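Local coordinates for cystathionine beta-lyase family protein, YNBB B.subtilis ortholog (Clostridium acetobutylicum, PDB 3HVY) that is probably a pyridoxal-phosphate-dependent lyase of the cystathionine beta-lyase and methionine gamma-lyase kind, with a putative part in aluminium resistance, at residues M120-M125 and K153-K158; F320-K325 and Q335-N340; A355-S360 and G381-G386. One frame throughout, in Å; residues are numbered along the deposited sequence.

Interaction 1: residues M120-M125 and K153-K158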
HETATM    1  N   MSE D 120       0.345 -39.811   8.980  1.00 25.25           N
HETATM    2  CA  MSE D 120       0.703 -40.799   7.980  1.00 27.03           C
HETATM    3  C   MSE D 120       0.531 -40.257   6.593  1.00 26.64           C
HETATM    4  O   MSE D 120      -0.575 -39.826   6.214  1.00 29.77           O
HETATM    5  CB  MSE D 120      -0.089 -42.107   8.162  1.00 28.36           C
HETATM    6  CG  MSE D 120       0.298 -43.223   7.121  1.00 28.94           C
HETATM    7 SE   MSE D 120      -0.481 -44.959   7.440  0.75 28.77          SE
HETATM    8  CE  MSE D 120      -2.348 -44.418   7.221  1.00 22.76           C
ATOM      9  N   SER D 121       1.641 -40.226   5.858  1.00 27.50           N
ATOM     10  CA  SER D 121       1.646 -39.795   4.469  1.00 27.19           C
ATOM     11  C   SER D 121       1.389 -41.043   3.612  1.00 28.25           C
ATOM     12  O   SER D 121       2.040 -42.079   3.798  1.00 27.93           O
ATOM     13  CB  SER D 121       2.985 -39.165   4.063  1.00 29.48           C
ATOM     14  OG  SER D 121       3.147 -37.892   4.640  1.00 28.19           O
ATOM     15  N   ILE D 122       0.459 -40.949   2.682  1.00 26.40           N
ATOM     16  CA  ILE D 122       0.108 -42.115   1.900  1.00 30.17           C
ATOM     17  C   ILE D 122       0.479 -42.100   0.398  1.00 33.89           C
ATOM     18  O   ILE D 122       0.272 -43.107  -0.288  1.00 33.96           O
ATOM     19  CB  ILE D 122      -1.334 -42.555   2.122  1.00 31.72           C
ATOM     20  CG1 ILE D 122      -2.312 -41.511   1.569  1.00 30.29           C
ATOM     21  CG2 ILE D 122      -1.580 -42.902   3.626  1.00 29.33           C
ATOM     22  CD1 ILE D 122      -3.794 -42.026   1.489  1.00 28.74           C
ATOM     23  N   CYS D 123       1.096 -41.017  -0.069  1.00 36.94           N
ATOM     24  CA  CYS D 123       1.536 -40.889  -1.437  1.00 37.71           C
ATOM     25  C   CYS D 123       3.062 -40.941  -1.541  1.00 39.31           C
ATOM     26  O   CYS D 123       3.641 -40.231  -2.349  1.00 40.16           O
ATOM     27  CB  CYS D 123       1.069 -39.548  -1.992  1.00 36.71           C
ATOM     28  SG  CYS D 123      -0.677 -39.305  -1.883  1.00 41.11           S
ATOM     29  N   GLY D 124       3.724 -41.752  -0.725  1.00 40.91           N
ATOM     30  CA  GLY D 124       5.185 -41.775  -0.731  1.00 40.41           C
ATOM     31  C   GLY D 124       5.807 -40.539  -0.078  1.00 41.62           C
ATOM     32  O   GLY D 124       5.175 -39.859   0.717  1.00 39.63           O
HETATM   33  N   MSE D 125       7.076 -40.288  -0.387  1.00 44.64           N
HETATM   34  CA  MSE D 125       7.857 -39.167   0.168  1.00 42.90           C
HETATM   35  C   MSE D 125       7.209 -37.806  -0.121  1.00 43.02           C
HETATM   36  O   MSE D 125       6.818 -37.508  -1.251  1.00 39.90           O
HETATM   37  CB  MSE D 125       9.278 -39.189  -0.405  1.00 48.74           C
HETATM   38  CG  MSE D 125      10.354 -38.352   0.374  1.00 51.25           C
HETATM   39 SE   MSE D 125      10.566 -38.943   2.208  0.75 78.33          SE
HETATM   40  CE  MSE D 125      10.710 -40.876   1.959  1.00 61.42           C
ATOM     41  N   LYS D 153       4.496 -41.940   9.877  1.00 30.01           N
ATOM     42  CA  LYS D 153       4.589 -43.115   9.025  1.00 30.87           C
ATOM     43  C   LYS D 153       4.412 -42.641   7.609  1.00 32.35           C
ATOM     44  O   LYS D 153       3.659 -41.698   7.361  1.00 31.49           O
ATOM     45  CB  LYS D 153       3.526 -44.178   9.324  1.00 29.08           C
ATOM     46  CG  LYS D 153       3.708 -44.860  10.622  1.00 28.98           C
ATOM     47  CD  LYS D 153       2.566 -45.834  11.002  1.00 33.17           C
ATOM     48  CE  LYS D 153       3.046 -46.788  12.124  1.00 36.02           C
ATOM     49  NZ  LYS D 153       2.014 -47.724  12.678  1.00 29.06           N
HETATM   50  N   MSE D 154       5.045 -43.351   6.681  1.00 32.04           N
HETATM   51  CA  MSE D 154       4.909 -43.047   5.292  1.00 33.15           C
HETATM   52  C   MSE D 154       4.698 -44.316   4.469  1.00 32.16           C
HETATM   53  O   MSE D 154       5.394 -45.318   4.653  1.00 32.58           O
HETATM   54  CB  MSE D 154       6.133 -42.261   4.871  1.00 35.15           C
HETATM   55  CG  MSE D 154       5.993 -41.756   3.485  1.00 47.30           C
HETATM   56 SE   MSE D 154       7.297 -42.647   2.442  0.75 69.24          SE
HETATM   57  CE  MSE D 154       8.403 -41.199   3.060  1.00 24.27           C
ATOM     58  N   VAL D 155       3.692 -44.300   3.603  1.00 31.15           N
ATOM     59  CA  VAL D 155       3.330 -45.486   2.818  1.00 31.14           C
ATOM     60  C   VAL D 155       3.827 -45.207   1.401  1.00 32.29           C
ATOM     61  O   VAL D 155       3.372 -44.275   0.733  1.00 30.73           O
ATOM     62  CB  VAL D 155       1.803 -45.822   2.829  1.00 29.95           C
ATOM     63  CG1 VAL D 155       1.485 -47.147   2.064  1.00 29.08           C
ATOM     64  CG2 VAL D 155       1.218 -45.905   4.291  1.00 26.12           C
ATOM     65  N   ASP D 156       4.798 -46.011   0.968  1.00 34.70           N
ATOM     66  CA  ASP D 156       5.309 -45.904  -0.386  1.00 35.63           C
ATOM     67  C   ASP D 156       4.247 -46.285  -1.390  1.00 35.87           C
ATOM     68  O   ASP D 156       3.344 -47.116  -1.131  1.00 34.51           O
ATOM     69  CB  ASP D 156       6.514 -46.820  -0.578  1.00 38.57           C
ATOM     70  CG  ASP D 156       7.771 -46.195  -0.093  1.00 41.39           C
ATOM     71  OD1 ASP D 156       8.062 -45.052  -0.532  1.00 52.92           O
ATOM     72  OD2 ASP D 156       8.432 -46.838   0.740  1.00 51.51           O
ATOM     73  N   LEU D 157       4.364 -45.700  -2.561  1.00 33.67           N
ATOM     74  CA  LEU D 157       3.511 -46.120  -3.658  1.00 36.73           C
ATOM     75  C   LEU D 157       3.832 -47.581  -3.980  1.00 39.61           C
ATOM     76  O   LEU D 157       4.919 -48.065  -3.702  1.00 37.83           O
ATOM     77  CB  LEU D 157       3.729 -45.246  -4.870  1.00 38.45           C
ATOM     78  CG  LEU D 157       3.324 -43.775  -4.735  1.00 45.35           C
ATOM     79  CD1 LEU D 157       3.832 -42.976  -5.955  1.00 42.37           C
ATOM     80  CD2 LEU D 157       1.816 -43.571  -4.542  1.00 38.91           C
ATOM     81  N   LYS D 158       2.846 -48.298  -4.494  1.00 41.25           N
ATOM     82  CA  LYS D 158       3.037 -49.673  -4.913  1.00 42.08           C
ATOM     83  C   LYS D 158       2.569 -49.693  -6.362  1.00 44.28           C
ATOM     84  O   LYS D 158       1.440 -49.283  -6.660  1.00 44.80           O
ATOM     85  CB  LYS D 158       2.199 -50.617  -4.049  1.00 40.81           C
ATOM     86  CG  LYS D 158       2.460 -52.099  -4.293  1.00 46.41           C
ATOM     87  CD  LYS D 158       1.261 -52.915  -3.897  1.00 54.32           C
ATOM     88  CE  LYS D 158       1.503 -54.396  -4.076  1.00 64.47           C
ATOM     89  NZ  LYS D 158       0.215 -55.159  -3.963  1.00 70.85           N
TER
HETATM   90  O   HOH W   1       0.766 -45.488  -1.109  1.00 38.63           O

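Interaction 2: residues F320-K325 and Q335-N340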
ATOM      1  N   PHE D 320      10.529 -35.943 -27.267  1.00 34.46           N
ATOM      2  CA  PHE D 320      10.693 -36.141 -25.843  1.00 29.94           C
ATOM      3  C   PHE D 320       9.550 -36.904 -25.185  1.00 29.31           C
ATOM      4  O   PHE D 320       8.360 -36.718 -25.536  1.00 31.57           O
ATOM      5  CB  PHE D 320      10.852 -34.784 -25.151  1.00 30.69           C
ATOM      6  CG  PHE D 320      12.086 -34.024 -25.559  1.00 28.14           C
ATOM      7  CD1 PHE D 320      13.322 -34.310 -24.957  1.00 41.58           C
ATOM      8  CD2 PHE D 320      12.035 -33.059 -26.545  1.00 34.54           C
ATOM      9  CE1 PHE D 320      14.453 -33.614 -25.302  1.00 38.24           C
ATOM     10  CE2 PHE D 320      13.173 -32.369 -26.921  1.00 39.86           C
ATOM     11  CZ  PHE D 320      14.382 -32.631 -26.313  1.00 34.50           C
ATOM     12  N   ASP D 321       9.926 -37.736 -24.201  1.00 29.49           N
ATOM     13  CA  ASP D 321       8.955 -38.351 -23.302  1.00 30.20           C
ATOM     14  C   ASP D 321       8.532 -37.240 -22.334  1.00 30.50           C
ATOM     15  O   ASP D 321       9.382 -36.528 -21.794  1.00 35.20           O
ATOM     16  CB  ASP D 321       9.574 -39.532 -22.552  1.00 29.70           C
ATOM     17  CG  ASP D 321       8.512 -40.494 -21.976  1.00 32.19           C
ATOM     18  OD1 ASP D 321       8.908 -41.501 -21.348  1.00 44.19           O
ATOM     19  OD2 ASP D 321       7.289 -40.234 -22.172  1.00 37.09           O
ATOM     20  N   VAL D 322       7.228 -37.054 -22.168  1.00 32.50           N
ATOM     21  CA  VAL D 322       6.671 -36.009 -21.297  1.00 27.28           C
ATOM     22  C   VAL D 322       5.685 -36.663 -20.357  1.00 30.95           C
ATOM     23  O   VAL D 322       5.188 -37.775 -20.616  1.00 30.16           O
ATOM     24  CB  VAL D 322       5.984 -34.884 -22.121  1.00 28.29           C
ATOM     25  CG1 VAL D 322       6.952 -34.347 -23.161  1.00 28.69           C
ATOM     26  CG2 VAL D 322       4.683 -35.376 -22.815  1.00 30.40           C
ATOM     27  N   LEU D 323       5.367 -35.972 -19.262  1.00 30.80           N
ATOM     28  CA  LEU D 323       4.370 -36.462 -18.342  1.00 29.22           C
ATOM     29  C   LEU D 323       3.745 -35.321 -17.586  1.00 29.92           C
ATOM     30  O   LEU D 323       4.464 -34.519 -17.002  1.00 30.89           O
ATOM     31  CB  LEU D 323       4.997 -37.423 -17.369  1.00 27.39           C
ATOM     32  CG  LEU D 323       4.013 -38.288 -16.598  1.00 36.69           C
ATOM     33  CD1 LEU D 323       3.379 -39.315 -17.583  1.00 41.02           C
ATOM     34  CD2 LEU D 323       4.772 -38.988 -15.505  1.00 34.09           C
ATOM     35  N   PRO D 324       2.407 -35.252 -17.571  1.00 29.26           N
ATOM     36  CA  PRO D 324       1.477 -36.142 -18.255  1.00 28.93           C
ATOM     37  C   PRO D 324       1.490 -35.930 -19.761  1.00 29.64           C
ATOM     38  O   PRO D 324       2.107 -34.948 -20.251  1.00 28.02           O
ATOM     39  CB  PRO D 324       0.096 -35.709 -17.711  1.00 27.72           C
ATOM     40  CG  PRO D 324       0.400 -34.903 -16.501  1.00 29.11           C
ATOM     41  CD  PRO D 324       1.705 -34.245 -16.761  1.00 27.99           C
ATOM     42  N   LYS D 325       0.795 -36.817 -20.491  1.00 27.91           N
ATOM     43  CA  LYS D 325       0.685 -36.679 -21.942  1.00 28.66           C
ATOM     44  C   LYS D 325      -0.347 -35.612 -22.214  1.00 29.12           C
ATOM     45  O   LYS D 325      -1.131 -35.304 -21.349  1.00 28.17           O
ATOM     46  CB  LYS D 325       0.284 -37.992 -22.589  1.00 29.47           C
ATOM     47  CG  LYS D 325       1.263 -39.112 -22.259  1.00 29.85           C
ATOM     48  CD  LYS D 325       2.660 -38.843 -22.671  1.00 29.52           C
ATOM     49  CE  LYS D 325       3.535 -39.976 -22.050  1.00 29.44           C
ATOM     50  NZ  LYS D 325       4.802 -39.969 -22.715  1.00 43.14           N
ATOM     51  N   GLN D 335       3.898 -29.587 -15.790  1.00 29.37           N
ATOM     52  CA  GLN D 335       4.261 -30.394 -16.927  1.00 28.84           C
ATOM     53  C   GLN D 335       5.702 -30.786 -16.753  1.00 28.83           C
ATOM     54  O   GLN D 335       6.544 -29.916 -16.561  1.00 27.99           O
ATOM     55  CB  GLN D 335       4.186 -29.621 -18.240  1.00 29.57           C
ATOM     56  CG  GLN D 335       4.434 -30.483 -19.482  1.00 30.72           C
ATOM     57  CD  GLN D 335       3.487 -31.677 -19.556  1.00 25.66           C
ATOM     58  OE1 GLN D 335       2.284 -31.501 -19.466  1.00 31.43           O
ATOM     59  NE2 GLN D 335       4.032 -32.891 -19.749  1.00 28.55           N
ATOM     60  N   ALA D 336       5.978 -32.079 -16.883  1.00 27.64           N
ATOM     61  CA  ALA D 336       7.343 -32.642 -16.814  1.00 28.88           C
ATOM     62  C   ALA D 336       7.811 -33.065 -18.212  1.00 27.14           C
ATOM     63  O   ALA D 336       7.007 -33.507 -19.037  1.00 28.93           O
ATOM     64  CB  ALA D 336       7.404 -33.840 -15.800  1.00 26.70           C
ATOM     65  N   ILE D 337       9.107 -32.909 -18.472  1.00 30.90           N
ATOM     66  CA  ILE D 337       9.701 -33.224 -19.750  1.00 28.60           C
ATOM     67  C   ILE D 337      11.020 -33.989 -19.443  1.00 31.40           C
ATOM     68  O   ILE D 337      11.851 -33.474 -18.702  1.00 33.81           O
ATOM     69  CB  ILE D 337      10.074 -31.946 -20.530  1.00 30.43           C
ATOM     70  CG1 ILE D 337       8.891 -30.939 -20.614  1.00 34.59           C
ATOM     71  CG2 ILE D 337      10.666 -32.312 -21.934  1.00 26.81           C
ATOM     72  CD1 ILE D 337       9.311 -29.553 -21.120  1.00 33.95           C
ATOM     73  N   LYS D 338      11.176 -35.205 -19.956  1.00 30.03           N
ATOM     74  CA  LYS D 338      12.416 -35.984 -19.748  1.00 32.20           C
ATOM     75  C   LYS D 338      13.416 -35.630 -20.855  1.00 32.54           C
ATOM     76  O   LYS D 338      13.341 -36.129 -21.958  1.00 32.88           O
ATOM     77  CB  LYS D 338      12.105 -37.465 -19.721  1.00 31.40           C
ATOM     78  CG  LYS D 338      13.260 -38.368 -19.325  1.00 33.61           C
ATOM     79  CD  LYS D 338      12.870 -39.841 -19.260  1.00 41.68           C
ATOM     80  CE  LYS D 338      11.833 -40.118 -18.148  1.00 51.46           C
ATOM     81  NZ  LYS D 338      11.586 -41.573 -17.880  1.00 48.58           N
ATOM     82  N   PHE D 339      14.351 -34.746 -20.551  1.00 33.24           N
ATOM     83  CA  PHE D 339      15.312 -34.303 -21.564  1.00 35.00           C
ATOM     84  C   PHE D 339      16.367 -35.377 -21.876  1.00 37.80           C
ATOM     85  O   PHE D 339      16.859 -35.436 -22.993  1.00 38.80           O
ATOM     86  CB  PHE D 339      15.945 -32.969 -21.149  1.00 32.53           C
ATOM     87  CG  PHE D 339      14.988 -31.817 -21.176  1.00 32.14           C
ATOM     88  CD1 PHE D 339      14.714 -31.162 -22.364  1.00 31.76           C
ATOM     89  CD2 PHE D 339      14.319 -31.436 -20.041  1.00 31.84           C
ATOM     90  CE1 PHE D 339      13.837 -30.132 -22.403  1.00 30.49           C
ATOM     91  CE2 PHE D 339      13.444 -30.390 -20.057  1.00 31.18           C
ATOM     92  CZ  PHE D 339      13.199 -29.736 -21.242  1.00 31.15           C
ATOM     93  N   ASN D 340      16.676 -36.226 -20.893  1.00 39.11           N
ATOM     94  CA  ASN D 340      17.669 -37.312 -21.015  1.00 38.60           C
ATOM     95  C   ASN D 340      19.054 -36.776 -21.348  1.00 39.08           C
ATOM     96  O   ASN D 340      19.863 -37.479 -21.962  1.00 36.80           O
ATOM     97  CB  ASN D 340      17.274 -38.353 -22.073  1.00 37.95           C
ATOM     98  CG  ASN D 340      16.358 -39.419 -21.543  1.00 45.22           C
ATOM     99  OD1 ASN D 340      16.559 -39.942 -20.438  1.00 40.95           O
ATOM    100  ND2 ASN D 340      15.327 -39.764 -22.338  1.00 42.77           N
TER
HETATM  101  O   HOH W   2      12.608 -38.172 -23.610  1.00 31.92           O

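Interaction 3: residues A355-S360 and G381-G386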
ATOM      1  N   ALA D 355      12.456 -16.008 -21.920  1.00 30.21           N
ATOM      2  CA  ALA D 355      11.099 -15.680 -22.418  1.00 31.75           C
ATOM      3  C   ALA D 355      10.258 -14.932 -21.393  1.00 30.88           C
ATOM      4  O   ALA D 355       9.047 -14.725 -21.611  1.00 29.82           O
ATOM      5  CB  ALA D 355      10.340 -16.966 -22.764  1.00 30.37           C
ATOM      6  N   SER D 356      10.850 -14.555 -20.261  1.00 29.85           N
ATOM      7  CA  SER D 356      10.046 -13.950 -19.168  1.00 32.83           C
ATOM      8  C   SER D 356      10.055 -12.452 -19.259  1.00 26.86           C
ATOM      9  O   SER D 356      11.012 -11.867 -19.771  1.00 29.53           O
ATOM     10  CB  SER D 356      10.583 -14.377 -17.815  1.00 33.80           C
ATOM     11  OG  SER D 356      10.539 -15.798 -17.686  1.00 34.37           O
ATOM     12  N   PRO D 357       8.994 -11.801 -18.764  1.00 28.60           N
ATOM     13  CA  PRO D 357       8.926 -10.328 -18.816  1.00 29.12           C
ATOM     14  C   PRO D 357       9.814  -9.617 -17.789  1.00 31.06           C
ATOM     15  O   PRO D 357      10.211  -8.461 -18.013  1.00 29.01           O
ATOM     16  CB  PRO D 357       7.469 -10.045 -18.482  1.00 29.76           C
ATOM     17  CG  PRO D 357       7.070 -11.183 -17.614  1.00 29.65           C
ATOM     18  CD  PRO D 357       7.758 -12.382 -18.222  1.00 28.53           C
ATOM     19  N   VAL D 358      10.073 -10.288 -16.663  1.00 29.47           N
ATOM     20  CA  VAL D 358      10.872  -9.699 -15.572  1.00 30.07           C
ATOM     21  C   VAL D 358      12.137 -10.517 -15.446  1.00 32.56           C
ATOM     22  O   VAL D 358      12.102 -11.737 -15.547  1.00 28.76           O
ATOM     23  CB  VAL D 358      10.081  -9.720 -14.265  1.00 29.92           C
ATOM     24  CG1 VAL D 358      10.854  -8.990 -13.102  1.00 27.19           C
ATOM     25  CG2 VAL D 358       8.661  -9.110 -14.520  1.00 27.67           C
ATOM     26  N   ASP D 359      13.259  -9.819 -15.276  1.00 33.52           N
ATOM     27  CA  ASP D 359      14.574 -10.446 -15.207  1.00 30.22           C
ATOM     28  C   ASP D 359      14.875 -11.337 -16.370  1.00 33.06           C
ATOM     29  O   ASP D 359      15.569 -12.367 -16.220  1.00 28.46           O
ATOM     30  CB  ASP D 359      14.741 -11.241 -13.906  1.00 31.04           C
ATOM     31  CG  ASP D 359      14.948 -10.328 -12.700  1.00 38.76           C
ATOM     32  OD1 ASP D 359      15.346  -9.163 -12.901  1.00 35.43           O
ATOM     33  OD2 ASP D 359      14.711 -10.779 -11.573  1.00 52.20           O
ATOM     34  N   SER D 360      14.440 -10.931 -17.553  1.00 31.61           N
ATOM     35  CA  SER D 360      14.733 -11.747 -18.719  1.00 31.40           C
ATOM     36  C   SER D 360      16.224 -11.943 -19.010  1.00 33.86           C
ATOM     37  O   SER D 360      16.584 -12.865 -19.753  1.00 31.07           O
ATOM     38  CB  SER D 360      14.128 -11.107 -19.983  1.00 28.60           C
ATOM     39  OG  SER D 360      14.705  -9.838 -20.279  1.00 36.13           O
ATOM     40  N   GLY D 381      11.310 -15.511 -13.650  1.00 32.15           N
ATOM     41  CA  GLY D 381      11.152 -14.119 -14.083  1.00 34.05           C
ATOM     42  C   GLY D 381       9.718 -13.677 -14.027  1.00 33.79           C
ATOM     43  O   GLY D 381       9.034 -13.571 -15.045  1.00 36.30           O
ATOM     44  N   THR D 382       9.276 -13.337 -12.818  1.00 31.97           N
ATOM     45  CA  THR D 382       7.850 -13.130 -12.530  1.00 31.68           C
ATOM     46  C   THR D 382       7.601 -11.785 -11.805  1.00 30.58           C
ATOM     47  O   THR D 382       8.501 -11.159 -11.289  1.00 30.57           O
ATOM     48  CB  THR D 382       7.375 -14.348 -11.692  1.00 34.88           C
ATOM     49  OG1 THR D 382       8.158 -14.443 -10.505  1.00 33.05           O
ATOM     50  CG2 THR D 382       7.617 -15.695 -12.431  1.00 28.44           C
ATOM     51  N   PHE D 383       6.367 -11.300 -11.838  1.00 31.55           N
ATOM     52  CA  PHE D 383       6.001 -10.047 -11.220  1.00 30.34           C
ATOM     53  C   PHE D 383       5.945 -10.193  -9.716  1.00 30.19           C
ATOM     54  O   PHE D 383       6.290  -9.239  -8.978  1.00 32.89           O
ATOM     55  CB  PHE D 383       4.629  -9.563 -11.746  1.00 30.39           C
ATOM     56  CG  PHE D 383       4.649  -9.231 -13.188  1.00 27.25           C
ATOM     57  CD1 PHE D 383       5.189  -8.036 -13.616  1.00 32.56           C
ATOM     58  CD2 PHE D 383       4.171 -10.139 -14.137  1.00 27.93           C
ATOM     59  CE1 PHE D 383       5.209  -7.747 -14.970  1.00 36.21           C
ATOM     60  CE2 PHE D 383       4.191  -9.840 -15.465  1.00 34.34           C
ATOM     61  CZ  PHE D 383       4.713  -8.661 -15.884  1.00 29.14           C
ATOM     62  N   VAL D 384       5.544 -11.381  -9.279  1.00 32.63           N
ATOM     63  CA  VAL D 384       5.493 -11.740  -7.853  1.00 31.60           C
ATOM     64  C   VAL D 384       6.569 -12.807  -7.566  1.00 32.76           C
ATOM     65  O   VAL D 384       6.672 -13.870  -8.225  1.00 31.65           O
ATOM     66  CB  VAL D 384       4.057 -12.162  -7.410  1.00 30.95           C
ATOM     67  CG1 VAL D 384       4.008 -12.670  -5.951  1.00 32.65           C
ATOM     68  CG2 VAL D 384       3.065 -10.998  -7.594  1.00 30.90           C
ATOM     69  N   GLN D 385       7.412 -12.492  -6.606  1.00 31.12           N
ATOM     70  CA  GLN D 385       8.594 -13.316  -6.370  1.00 34.17           C
ATOM     71  C   GLN D 385       8.178 -14.680  -5.910  1.00 36.68           C
ATOM     72  O   GLN D 385       7.543 -14.830  -4.858  1.00 36.74           O
ATOM     73  CB  GLN D 385       9.532 -12.678  -5.361  1.00 36.01           C
ATOM     74  CG  GLN D 385      10.901 -13.397  -5.276  1.00 44.55           C
ATOM     75  CD  GLN D 385      11.596 -13.078  -3.973  1.00 48.55           C
ATOM     76  OE1 GLN D 385      11.030 -13.262  -2.922  1.00 46.26           O
ATOM     77  NE2 GLN D 385      12.820 -12.580  -4.044  1.00 53.24           N
ATOM     78  N   GLY D 386       8.537 -15.683  -6.722  1.00 35.21           N
ATOM     79  CA  GLY D 386       8.249 -17.056  -6.415  1.00 34.02           C
ATOM     80  C   GLY D 386       6.915 -17.561  -6.849  1.00 35.06           C
ATOM     81  O   GLY D 386       6.606 -18.704  -6.551  1.00 35.78           O
TER
HETATM   82  O   HOH W   3      10.279 -17.456 -15.568  1.00 26.60           O

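Interaction 1: residues M120-M125 and K153-K158
Met120, present as selenomethionine, meets Val155 with the far part of its chain, SE lying 3.7 Å from Val155 CG2 as the two side chains cross obliquely. With CG anti to the backbone N (chi1 -178°), the chain starts out past Lys153 O; long, flexible and unbranched, it can lie against the short branched valine. The same Val155 CG2 lies 4.2 Å from Ile122 CG2; here the two beta-branched chains run side by side and point the same way, so one methyl serves two neighbours. Lys153 shares the face of Met120; of its side chain, CB is what meets Met120, 4.0 Å from CG, before the extended chain carries NZ off to salt bridges with Glu170 and Asp174. On the other face Ser121 CB rests against Met154 CG, while Ser121 OG bonds to His181 and Tyr152. Met154, also selenomethionine, bends over the backbone of Gly124, with SE 3.6 Å from Gly124 C. Gly124 suits this spot because its phi is positive (73°). The backbones are tied by Ser121 N to Lys153 O (2.9 Å) and Val155 N to Ser121 O (2.8 Å), and beyond the strands by a more bent bond from Gly124 N to Val155 O (2.9 Å, 139°). Helix 164-173 packs on Met120, Ile122 and Val155. Parallel strands 118-121 and 151-154, joined through helix 131-134 as a beta-alpha-beta unit, form one end of the seven-stranded mixed sheet, consistent with the large domain of fold-type I pyridoxal-phosphate enzymes.

Interaction 2: residues F320-K325 and Q335-N340
Val322 and Ile337 form a non-hydrogen-bonded pair and Leu323 and Ala336 a hydrogen-bonded one, in antiparallel strands whose directions differ by 159°. Leu323 N gives to Ala336 O (3.0 Å), Ala336 N returns the bond to Leu323 O, and Lys338 N gives to Asp321 O. Gln335 adds a side-chain tie: the bend at chi2 (56°) brings CD round toward the partner strand, and NE2 then gives a straight bond to Pro324 O (2.9 Å), in the carbonyl plane. Pro324, after a cis peptide bond, slides past the Gln335 side chain in the opposite direction. NE2 also reaches Ala336 O (3.1 Å), which Leu323 N approaches from the opposite face, so both amide hydrogens are used; OE1 is taken by Arg330. At the other end the T-shaped pair Phe320 and Phe339 has the edge of Phe339 toward the face of Phe320, centroids 5.4 Å apart. A water joins Asp321 N to Lys338 O. Asp321 OD2 makes a salt bridge with Lys325 NZ (2.6 Å). The hairpin forms one margin of the five-stranded antiparallel sheet: strand 334-338 pairs next with strand 402-406, helices 287-317 and 342-354 pack on Ile337 and Phe339, and Trp190 meets Asp321, Leu323 and Lys338, the last as a cation-pi pair.

Interaction 3: residues A355-S360 and G381-G386
Gly381 fits against Val358 and Ser356 with its bare backbone: its CA stands 3.0 Å from Val358 O, and the place a CB would take is already filled by Val358 O and Ser356 CB. Glycine, which needs no such room, therefore suits the position, and it has the largest area buried in this contact. Gly381 O also lies against this segment, 3.3 Å from Ser356 CB and 3.6 Å from Pro357 CD. No direct hydrogen bond links the two segments; instead a water accepts from Gly381 N (2.9 Å) and is hydrogen-bonded to Ser356 OG, which also bonds to Ile352 O, so Gly381 N and Ser356 OG both have partners in this buried spot.

Val358 comes next. Its CG2 lies over one face of the Phe383 ring, offset toward the rim, in a CH-pi contact 4.0 Å from the centroid and 23° off the normal. The other methyl, CG1, is anti to the backbone N (chi1 -175°) and passes Thr382 O at 3.7 Å. A branched valine thus touches ring and backbone at once.

Phe383, the third, offers its ring to two residues: CE1 and CD1 meet Val358 CG2, while CE2 is 3.8 Å from Pro357 CG, the two side chains crossing at about a right angle. Pro357, apolar and without a backbone N-H, puts CG and CB near CZ as well. Thr382 OG1 gives a bond to Val384 O, and Glu390 accepts from Phe383 N and Val384 N.

Segment 355-360 follows helix 342-354, and segment 381-386 lies in the loop between strands 376-379 and 392-396. Helix 411-422 brings His413 to Pro357, Phe295 of the second subunit packs on Pro357, and Ser67 and Tyr71 of the third subunit bond to Gln385.

The three contacts follow one another along the chain without touching. Interactions 1 and 2 each join strands at the margin of a sheet, parallel in the mixed sheet and antiparallel in the other, and each is partly buried. Interaction 3 is wholly buried, joins two loops, and relies on close backbone packing at a glycine, a CH-pi contact and a bridging water where the others use direct backbone bonds. Interactions 2 and 3 have helix 342-354 in common: it packs on the first and leads into the second. Interactions 1 and 3 lie on opposite sides of the chain's centre, and among the three contacts interaction 3 alone meets other subunits.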